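Local coordinates for protein Vv2_1132 (Vibrio vulnificus CMCP6, PDB 5Y9S) that is a LysR-type transcriptional regulator that assembles as a tetramer and probably binds DNA through its helix-turn-helix domain to control gene expression, at residues L146-I159 with I279-R291. Numbering follows the deposited sequence.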
# COMPACT_ATOMS: atom_id res chain seq x y z
N LEU D 146 -7.75 -13.27 26.12
CA LEU D 146 -7.82 -13.49 27.56
C LEU D 146 -6.43 -13.39 28.18
O LEU D 146 -6.22 -12.65 29.15
CB LEU D 146 -8.46 -14.85 27.84
CG LEU D 146 -9.98 -14.92 27.63
CD1 LEU D 146 -10.53 -16.23 28.12
CD2 LEU D 146 -10.69 -13.80 28.35
N GLU D 147 -5.45 -14.09 27.58
CA GLU D 147 -4.07 -14.05 28.09
C GLU D 147 -3.53 -12.62 28.12
O GLU D 147 -2.95 -12.19 29.12
CB GLU D 147 -3.18 -14.95 27.23
CG GLU D 147 -3.43 -16.44 27.40
CD GLU D 147 -2.64 -17.28 26.41
OE1 GLU D 147 -3.26 -17.92 25.52
OE2 GLU D 147 -1.39 -17.30 26.50
N ASP D 148 -3.74 -11.86 27.04
CA ASP D 148 -3.28 -10.47 26.98
C ASP D 148 -4.07 -9.52 27.88
O ASP D 148 -3.76 -8.32 27.90
CB ASP D 148 -3.34 -9.96 25.54
CG ASP D 148 -2.54 -10.83 24.56
OD1 ASP D 148 -1.85 -11.76 25.01
OD2 ASP D 148 -2.61 -10.59 23.34
N HIS D 149 -5.09 -9.99 28.60
CA HIS D 149 -5.99 -9.11 29.37
C HIS D 149 -6.59 -7.99 28.51
O HIS D 149 -7.07 -6.98 29.04
CB HIS D 149 -5.28 -8.53 30.59
CG HIS D 149 -4.64 -9.56 31.46
ND1 HIS D 149 -5.27 -10.13 32.54
CD2 HIS D 149 -3.41 -10.13 31.40
CE1 HIS D 149 -4.47 -11.01 33.11
NE2 HIS D 149 -3.33 -11.03 32.44
N SER D 150 -6.58 -8.15 27.18
CA SER D 150 -7.29 -7.20 26.33
C SER D 150 -8.79 -7.39 26.39
O SER D 150 -9.54 -6.51 25.93
CB SER D 150 -6.79 -7.31 24.88
OG SER D 150 -7.08 -8.57 24.31
N THR D 151 -9.26 -8.52 26.92
CA THR D 151 -10.67 -8.75 27.21
C THR D 151 -10.75 -9.57 28.49
O THR D 151 -9.77 -10.20 28.89
CB THR D 151 -11.40 -9.47 26.06
OG1 THR D 151 -12.81 -9.27 26.21
CG2 THR D 151 -11.10 -10.95 26.08
N ASP D 152 -11.92 -9.56 29.12
CA ASP D 152 -12.09 -10.16 30.44
C ASP D 152 -12.82 -11.49 30.43
O ASP D 152 -12.45 -12.39 31.20
CB ASP D 152 -12.84 -9.19 31.35
CG ASP D 152 -12.15 -7.85 31.44
OD1 ASP D 152 -12.83 -6.81 31.31
OD2 ASP D 152 -10.91 -7.84 31.64
N LEU D 153 -13.86 -11.64 29.61
CA LEU D 153 -14.63 -12.88 29.57
C LEU D 153 -14.92 -13.26 28.14
O LEU D 153 -15.07 -12.41 27.26
CB LEU D 153 -15.95 -12.77 30.34
CG LEU D 153 -15.86 -12.40 31.82
CD1 LEU D 153 -17.21 -11.92 32.32
CD2 LEU D 153 -15.37 -13.59 32.63
N LEU D 154 -15.01 -14.56 27.91
CA LEU D 154 -15.38 -15.11 26.62
C LEU D 154 -16.50 -16.11 26.83
O LEU D 154 -16.36 -17.03 27.65
CB LEU D 154 -14.16 -15.76 25.95
CG LEU D 154 -14.48 -16.76 24.85
CD1 LEU D 154 -14.83 -16.04 23.53
CD2 LEU D 154 -13.33 -17.74 24.66
N PHE D 155 -17.62 -15.92 26.15
CA PHE D 155 -18.71 -16.88 26.15
C PHE D 155 -18.68 -17.65 24.84
O PHE D 155 -18.51 -17.04 23.78
CB PHE D 155 -20.05 -16.18 26.33
CG PHE D 155 -20.24 -15.62 27.69
CD1 PHE D 155 -19.72 -14.38 28.02
CD2 PHE D 155 -20.94 -16.33 28.65
CE1 PHE D 155 -19.89 -13.86 29.29
CE2 PHE D 155 -21.11 -15.82 29.92
CZ PHE D 155 -20.58 -14.59 30.25
N THR D 156 -18.84 -18.97 24.91
CA THR D 156 -18.72 -19.78 23.70
C THR D 156 -19.39 -21.13 23.91
O THR D 156 -19.61 -21.57 25.04
CB THR D 156 -17.26 -19.97 23.30
OG1 THR D 156 -17.18 -20.53 21.98
CG2 THR D 156 -16.56 -20.90 24.29
N TYR D 157 -19.73 -21.77 22.80
CA TYR D 157 -20.15 -23.17 22.79
C TYR D 157 -18.92 -24.07 22.90
O TYR D 157 -17.84 -23.73 22.41
CB TYR D 157 -20.93 -23.50 21.51
CG TYR D 157 -22.24 -22.74 21.28
CD1 TYR D 157 -23.34 -22.97 22.10
CD2 TYR D 157 -22.37 -21.81 20.25
CE1 TYR D 157 -24.53 -22.30 21.91
CE2 TYR D 157 -23.56 -21.13 20.05
CZ TYR D 157 -24.64 -21.38 20.89
OH TYR D 157 -25.84 -20.73 20.73
N ASN D 158 -19.10 -25.23 23.54
CA ASN D 158 -17.96 -26.09 23.88
C ASN D 158 -17.19 -26.49 22.62
O ASN D 158 -17.74 -26.58 21.53
CB ASN D 158 -18.44 -27.34 24.61
CG ASN D 158 -19.35 -28.20 23.75
OD1 ASN D 158 -18.92 -28.76 22.74
ND2 ASN D 158 -20.62 -28.28 24.14
N ILE D 159 -15.90 -26.74 22.79
CA ILE D 159 -14.99 -26.93 21.66
C ILE D 159 -14.54 -28.39 21.64
O ILE D 159 -13.91 -28.88 22.58
CB ILE D 159 -13.79 -25.98 21.73
CG1 ILE D 159 -14.22 -24.60 22.24
CG2 ILE D 159 -13.12 -25.86 20.37
CD1 ILE D 159 -14.05 -24.43 23.74
N ILE D 279 -25.88 -29.58 24.20
CA ILE D 279 -24.92 -28.51 23.93
C ILE D 279 -24.68 -27.74 25.23
O ILE D 279 -25.59 -27.59 26.05
CB ILE D 279 -25.44 -27.61 22.79
CG1 ILE D 279 -24.31 -27.19 21.89
CG2 ILE D 279 -26.20 -26.39 23.30
CD1 ILE D 279 -24.85 -26.64 20.63
N ASP D 280 -23.45 -27.29 25.41
CA ASP D 280 -23.05 -26.55 26.61
C ASP D 280 -22.55 -25.17 26.20
O ASP D 280 -21.91 -25.02 25.15
CB ASP D 280 -21.94 -27.26 27.41
CG ASP D 280 -22.13 -28.76 27.50
OD1 ASP D 280 -23.25 -29.21 27.83
OD2 ASP D 280 -21.15 -29.50 27.26
N ILE D 281 -22.83 -24.17 27.02
CA ILE D 281 -22.35 -22.82 26.80
C ILE D 281 -21.39 -22.49 27.92
O ILE D 281 -21.76 -22.50 29.10
CB ILE D 281 -23.49 -21.81 26.72
CG1 ILE D 281 -24.27 -21.99 25.42
CG2 ILE D 281 -22.93 -20.40 26.81
CD1 ILE D 281 -25.67 -21.46 25.46
N LEU D 282 -20.15 -22.17 27.55
CA LEU D 282 -19.07 -22.01 28.50
C LEU D 282 -18.72 -20.54 28.64
O LEU D 282 -18.90 -19.75 27.71
CB LEU D 282 -17.83 -22.79 28.05
CG LEU D 282 -18.19 -24.25 27.79
CD1 LEU D 282 -17.03 -25.05 27.23
CD2 LEU D 282 -18.71 -24.86 29.08
N CYS D 283 -18.24 -20.18 29.83
CA CYS D 283 -17.61 -18.89 30.04
C CYS D 283 -16.16 -19.13 30.47
O CYS D 283 -15.91 -19.87 31.43
CB CYS D 283 -18.35 -18.06 31.09
SG CYS D 283 -17.63 -16.42 31.27
N TYR D 284 -15.23 -18.52 29.75
CA TYR D 284 -13.79 -18.61 29.99
C TYR D 284 -13.26 -17.31 30.57
O TYR D 284 -13.74 -16.22 30.22
CB TYR D 284 -13.03 -18.89 28.71
CG TYR D 284 -13.10 -20.29 28.21
CD1 TYR D 284 -12.19 -21.24 28.64
CD2 TYR D 284 -14.06 -20.66 27.28
CE1 TYR D 284 -12.23 -22.53 28.17
CE2 TYR D 284 -14.11 -21.95 26.80
CZ TYR D 284 -13.20 -22.88 27.25
OH TYR D 284 -13.25 -24.18 26.78
N ARG D 285 -12.23 -17.43 31.41
CA ARG D 285 -11.55 -16.25 31.94
C ARG D 285 -10.06 -16.54 32.11
O ARG D 285 -9.62 -17.69 32.04
CB ARG D 285 -12.17 -15.80 33.26
CG ARG D 285 -11.64 -16.53 34.47
CD ARG D 285 -11.87 -15.73 35.76
NE ARG D 285 -12.01 -16.61 36.92
CZ ARG D 285 -12.50 -16.24 38.10
NH1 ARG D 285 -12.88 -14.98 38.31
NH2 ARG D 285 -12.59 -17.13 39.07
N SER D 286 -9.29 -15.48 32.33
CA SER D 286 -7.86 -15.60 32.56
C SER D 286 -7.57 -15.89 34.02
O SER D 286 -8.16 -15.26 34.92
CB SER D 286 -7.11 -14.33 32.16
OG SER D 286 -5.73 -14.49 32.41
N THR D 287 -6.63 -16.81 34.27
CA THR D 287 -6.25 -17.11 35.64
C THR D 287 -5.45 -15.96 36.27
O THR D 287 -5.55 -15.74 37.48
CB THR D 287 -5.45 -18.41 35.70
OG1 THR D 287 -4.35 -18.33 34.79
CG2 THR D 287 -6.34 -19.60 35.29
N THR D 288 -4.68 -15.21 35.47
CA THR D 288 -3.87 -14.09 35.92
C THR D 288 -4.62 -12.75 35.93
O THR D 288 -3.97 -11.70 35.98
CB THR D 288 -2.62 -13.94 35.04
OG1 THR D 288 -3.00 -13.59 33.70
CG2 THR D 288 -1.83 -15.22 35.01
N ASN D 289 -5.95 -12.74 35.86
CA ASN D 289 -6.73 -11.51 35.81
C ASN D 289 -7.59 -11.44 37.06
O ASN D 289 -8.56 -12.19 37.19
CB ASN D 289 -7.59 -11.45 34.55
CG ASN D 289 -8.37 -10.14 34.42
OD1 ASN D 289 -9.38 -9.92 35.09
ND2 ASN D 289 -7.92 -9.28 33.51
N HIS D 290 -7.24 -10.55 37.98
CA HIS D 290 -7.97 -10.37 39.23
C HIS D 290 -8.45 -8.93 39.30
O HIS D 290 -7.90 -8.11 40.04
CB HIS D 290 -7.08 -10.75 40.44
CG HIS D 290 -6.38 -12.06 40.28
ND1 HIS D 290 -5.10 -12.16 39.77
CD2 HIS D 290 -6.78 -13.33 40.55
CE1 HIS D 290 -4.74 -13.44 39.74
NE2 HIS D 290 -5.74 -14.16 40.20
N ARG D 291 -9.48 -8.61 38.53
CA ARG D 291 -10.20 -7.36 38.67
C ARG D 291 -11.49 -7.65 39.43
O ARG D 291 -12.18 -8.63 39.14
CB ARG D 291 -10.49 -6.72 37.31
CG ARG D 291 -9.27 -6.66 36.37
CD ARG D 291 -9.56 -5.89 35.08
NE ARG D 291 -10.56 -4.86 35.33
CZ ARG D 291 -11.65 -4.66 34.60
NH1 ARG D 291 -11.90 -5.41 33.52
NH2 ARG D 291 -12.49 -3.71 34.95
O HOH W 1 -9.87 -12.73 31.89
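Leu154 and Tyr284, and likewise Thr156 and Leu282, form hydrogen-bonded pairs that join strands 153-157 and 279-286 antiparallel. Each pair exchanges two backbone bonds; the shortest, Leu282 N to Thr156 O (2.6 Å), is nearly straight. Where the strands run out, a water continues the link, donating to Asp152 O and accepting from Ser286 N.

Both faces of the sheet carry nonpolar contacts. On one, the sulfur of Cys283 lies over the face of the Phe155 ring, with SG 3.8 Å from the ring centroid; chi1 of -176° turns SG away from its own backbone N and over the rim near CZ. Beside them, Tyr157 and Ile281 extend alongside each other in the same direction, and CE1 of the tyrosine meets CG1 of the isoleucine at 3.5 Å. On the other face, Thr156 CG2 approaches the edge of the Tyr284 ring, 3.7 Å from CE2, while Leu146 CD1 touches Tyr284 CB. Phe143 of helix 139-147 also meets this tyrosine.

Polar side chains join the loops beyond the strands. His149, which ends its helix in a Schellman motif, accepts at ND1 from Asn289 ND2 (2.9 Å, 161° at the hydrogen), with the amide tilted little from the imidazole plane; NE2 gives only a weak bond to Thr288 OG1. Asp152 OD1 forms a salt bridge with Arg291 NH1 at 2.8 Å, its carboxylate turned 51° from the guanidinium. Arg102 forms a second salt bridge with Asp152 OD2, and Arg291 NH2 donates to Thr100 O.

Strand 153-157 lies between parallel strand 100-105 and antiparallel strand 277-286, the mixed sheet typical of a periplasmic-binding-protein-like subdomain in the LysR substrate-binding fold.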